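Local coordinates for beta-phenylalanine aminotransferase (Variovorax paradoxus, PDB 4AO9), which is a pyridoxal-5'-phosphate-dependent aminotransferase that takes the amino group from beta-phenylalanine, probably passing it to a keto acid, at residues A133-E138 and G334-F339. Numbering follows the deposited sequence.
Sequences ARLICE and GLTKLF
Leu-135 reaches across from helix 129-139 and sets one methyl, CD2, between two residues of helix 325-337. That methyl lies 3.7 Å from CB of Leu-335 and equally close, 3.7 Å, to CG2 of Thr-336; its twin CD1 meets the same threonine methyl at 4.0 Å. With CG anti to the backbone N (chi1 -169°), the leucine fork is carried out toward the second helix, whose nearest CA, that of Leu-335, is still 8.3 Å from the CA of Leu-135. Leu-335 is met closest at CB, with its CD1 further off, at 4.2 Å from CD2 of Leu-135, and its side chain also touches Tyr-101. Thr-336 is split by polarity: CG2 faces the leucine, while OG1 turns back along its own helix to hydrogen-bond the carbonyl of Tyr-332.

The tight part is this small apolar patch, and no hydrogen bond crosses it. Buried Ile-136 flanks it, touching Leu-146 and Phe-148 of strand 145-149. Leu-335 is buried, but Leu-135 and Thr-336 are both partly exposed, and the patch runs out toward solvent. On the exposed surface of the first helix, Arg-134 NE donates to OE2 of Glu-138 in a 2.9 Å salt bridge. The bond is nearly straight and in the guanidinium plane, but meets the carboxylate from above its plane. Near the end of helix 325-337, O of Gly-334 accepts from N of both Leu-338 and Phe-339. This is plain helix-helix packing in a class-III aminotransferase, consistent with the fold-type I architecture of PLP enzymes, joining a helix that lies on the edge strand of the seven-stranded sheet to the C-terminal turn of helix 325-337.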
ATOM      1  N   ALA A 133     -14.101 -11.070   1.516  1.00  9.09           N
ATOM      2  CA  ALA A 133     -15.045  -9.956   1.411  1.00  9.00           C
ATOM      3  C   ALA A 133     -16.362 -10.261   2.101  1.00  9.57           C
ATOM      4  O   ALA A 133     -16.858  -9.431   2.873  1.00  9.43           O
ATOM      5  CB  ALA A 133     -15.280  -9.576  -0.044  1.00  9.28           C
ATOM      6  N   ARG A 134     -16.908 -11.452   1.848  1.00  9.38           N
ATOM      7  CA  ARG A 134     -18.154 -11.866   2.499  1.00 10.12           C
ATOM      8  C   ARG A 134     -18.017 -11.911   4.022  1.00 10.09           C
ATOM      9  O   ARG A 134     -18.889 -11.420   4.747  1.00 10.36           O
ATOM     10  CB  ARG A 134     -18.612 -13.216   1.945  1.00 10.34           C
ATOM     11  CG  ARG A 134     -19.772 -13.830   2.720  1.00 12.67           C
ATOM     12  CD  ARG A 134     -20.317 -15.056   2.030  1.00 18.28           C
ATOM     13  NE  ARG A 134     -21.497 -15.531   2.748  1.00 23.13           N
ATOM     14  CZ  ARG A 134     -22.355 -16.440   2.290  1.00 27.09           C
ATOM     15  NH1 ARG A 134     -22.181 -16.997   1.096  1.00 29.00           N
ATOM     16  NH2 ARG A 134     -23.399 -16.787   3.035  1.00 28.73           N
ATOM     17  N   LEU A 135     -16.923 -12.498   4.499  1.00  9.94           N
ATOM     18  CA  LEU A 135     -16.670 -12.590   5.933  1.00 10.17           C
ATOM     19  C   LEU A 135     -16.652 -11.208   6.576  1.00  9.93           C
ATOM     20  O   LEU A 135     -17.264 -10.993   7.628  1.00 10.68           O
ATOM     21  CB  LEU A 135     -15.341 -13.305   6.194  1.00 10.52           C
ATOM     22  CG  LEU A 135     -15.091 -13.702   7.652  1.00 11.35           C
ATOM     23  CD1 LEU A 135     -16.037 -14.813   8.102  1.00 14.65           C
ATOM     24  CD2 LEU A 135     -13.670 -14.173   7.810  1.00 13.49           C
ATOM     25  N   ILE A 136     -15.982 -10.259   5.927  1.00  9.47           N
ATOM     26  CA  ILE A 136     -15.878  -8.921   6.493  1.00  9.56           C
ATOM     27  C   ILE A 136     -17.235  -8.211   6.518  1.00 10.26           C
ATOM     28  O   ILE A 136     -17.587  -7.584   7.524  1.00 10.46           O
ATOM     29  CB  ILE A 136     -14.813  -8.085   5.755  1.00  8.61           C
ATOM     30  CG1 ILE A 136     -13.418  -8.660   6.035  1.00  8.89           C
ATOM     31  CG2 ILE A 136     -14.908  -6.627   6.176  1.00  9.46           C
ATOM     32  CD1 ILE A 136     -12.334  -8.119   5.067  1.00 10.13           C
ATOM     33  N   CYS A 137     -17.993  -8.319   5.427  1.00 10.44           N
ATOM     34  CA  CYS A 137     -19.317  -7.707   5.353  1.00 11.43           C
ATOM     35  C   CYS A 137     -20.253  -8.291   6.406  1.00 11.80           C
ATOM     36  O   CYS A 137     -21.101  -7.581   6.942  1.00 12.91           O
ATOM     37  CB  CYS A 137     -19.918  -7.871   3.957  1.00 11.24           C
ATOM     38  SG  CYS A 137     -19.049  -6.905   2.682  1.00 12.99           S
ATOM     39  N   GLU A 138     -20.103  -9.579   6.690  1.00 12.25           N
ATOM     40  CA  GLU A 138     -20.930 -10.231   7.713  1.00 13.28           C
ATOM     41  C   GLU A 138     -20.536  -9.795   9.117  1.00 13.16           C
ATOM     42  O   GLU A 138     -21.401  -9.642   9.990  1.00 13.82           O
ATOM     43  CB  GLU A 138     -20.854 -11.751   7.583  1.00 13.75           C
ATOM     44  CG  GLU A 138     -21.606 -12.278   6.386  1.00 15.55           C
ATOM     45  CD  GLU A 138     -21.380 -13.767   6.123  1.00 18.61           C
ATOM     46  OE1 GLU A 138     -20.462 -14.380   6.723  1.00 21.79           O
ATOM     47  OE2 GLU A 138     -22.113 -14.307   5.276  1.00 20.53           O
ATOM     48  N   GLY A 334      -7.178 -16.182   9.739  1.00 11.02           N
ATOM     49  CA  GLY A 334      -7.043 -15.496  11.018  1.00 11.03           C
ATOM     50  C   GLY A 334      -8.382 -15.171  11.650  1.00 11.30           C
ATOM     51  O   GLY A 334      -8.602 -15.428  12.842  1.00 11.91           O
ATOM     52  N   LEU A 335      -9.288 -14.620  10.854  1.00 11.45           N
ATOM     53  CA  LEU A 335     -10.576 -14.189  11.379  1.00 11.90           C
ATOM     54  C   LEU A 335     -11.507 -15.341  11.741  1.00 11.99           C
ATOM     55  O   LEU A 335     -12.315 -15.212  12.672  1.00 12.99           O
ATOM     56  CB  LEU A 335     -11.260 -13.218  10.415  1.00 11.92           C
ATOM     57  CG  LEU A 335     -10.507 -11.899  10.193  1.00 12.44           C
ATOM     58  CD1 LEU A 335     -11.164 -11.096   9.085  1.00 15.69           C
ATOM     59  CD2 LEU A 335     -10.403 -11.077  11.470  1.00 13.71           C
ATOM     60  N   THR A 336     -11.396 -16.453  11.016  1.00 11.85           N
ATOM     61  CA  THR A 336     -12.276 -17.607  11.278  1.00 12.60           C
ATOM     62  C   THR A 336     -11.733 -18.552  12.345  1.00 12.87           C
ATOM     63  O   THR A 336     -12.523 -19.144  13.093  1.00 13.95           O
ATOM     64  CB  THR A 336     -12.576 -18.446  10.019  1.00 12.69           C
ATOM     65  OG1 THR A 336     -11.355 -18.903   9.435  1.00 13.06           O
ATOM     66  CG2 THR A 336     -13.362 -17.661   8.990  1.00 13.65           C
ATOM     67  N   LYS A 337     -10.411 -18.692  12.418  1.00 13.34           N
ATOM     68  CA  LYS A 337      -9.798 -19.690  13.311  1.00 13.69           C
ATOM     69  C   LYS A 337      -9.270 -19.119  14.619  1.00 13.40           C
ATOM     70  O   LYS A 337      -9.184 -19.846  15.622  1.00 14.50           O
ATOM     71  CB  LYS A 337      -8.684 -20.467  12.596  1.00 13.36           C
ATOM     72  CG  LYS A 337      -9.158 -21.265  11.391  1.00 15.49           C
ATOM     73  CD  LYS A 337      -8.010 -21.998  10.715  1.00 19.32           C
ATOM     74  CE  LYS A 337      -8.486 -22.769   9.488  1.00 21.48           C
ATOM     75  NZ  LYS A 337      -7.396 -23.621   8.926  1.00 26.58           N
ATOM     76  N   LEU A 338      -8.913 -17.835  14.621  1.00 12.99           N
ATOM     77  CA  LEU A 338      -8.220 -17.253  15.764  1.00 12.77           C
ATOM     78  C   LEU A 338      -8.896 -16.015  16.325  1.00 12.67           C
ATOM     79  O   LEU A 338      -9.386 -16.034  17.449  1.00 13.09           O
ATOM     80  CB  LEU A 338      -6.760 -16.942  15.407  1.00 12.47           C
ATOM     81  CG  LEU A 338      -5.883 -18.149  15.074  1.00 12.62           C
ATOM     82  CD1 LEU A 338      -4.533 -17.705  14.561  1.00 12.97           C
ATOM     83  CD2 LEU A 338      -5.742 -19.034  16.314  1.00 14.71           C
ATOM     84  N   PHE A 339      -8.925 -14.936  15.551  1.00 12.81           N
ATOM     85  CA  PHE A 339      -9.501 -13.695  16.051  1.00 13.23           C
ATOM     86  C   PHE A 339     -10.938 -13.549  15.599  1.00 14.10           C
ATOM     87  O   PHE A 339     -11.283 -12.670  14.797  1.00 14.38           O
ATOM     88  CB  PHE A 339      -8.661 -12.485  15.640  1.00 12.63           C
ATOM     89  CG  PHE A 339      -8.955 -11.243  16.449  1.00 13.01           C
ATOM     90  CD1 PHE A 339      -8.730 -11.221  17.823  1.00 12.97           C
ATOM     91  CD2 PHE A 339      -9.460 -10.099  15.838  1.00 13.91           C
ATOM     92  CE1 PHE A 339      -8.992 -10.079  18.575  1.00 13.38           C
ATOM     93  CE2 PHE A 339      -9.729  -8.951  16.582  1.00 15.37           C
ATOM     94  CZ  PHE A 339      -9.489  -8.942  17.957  1.00 14.36           C
TER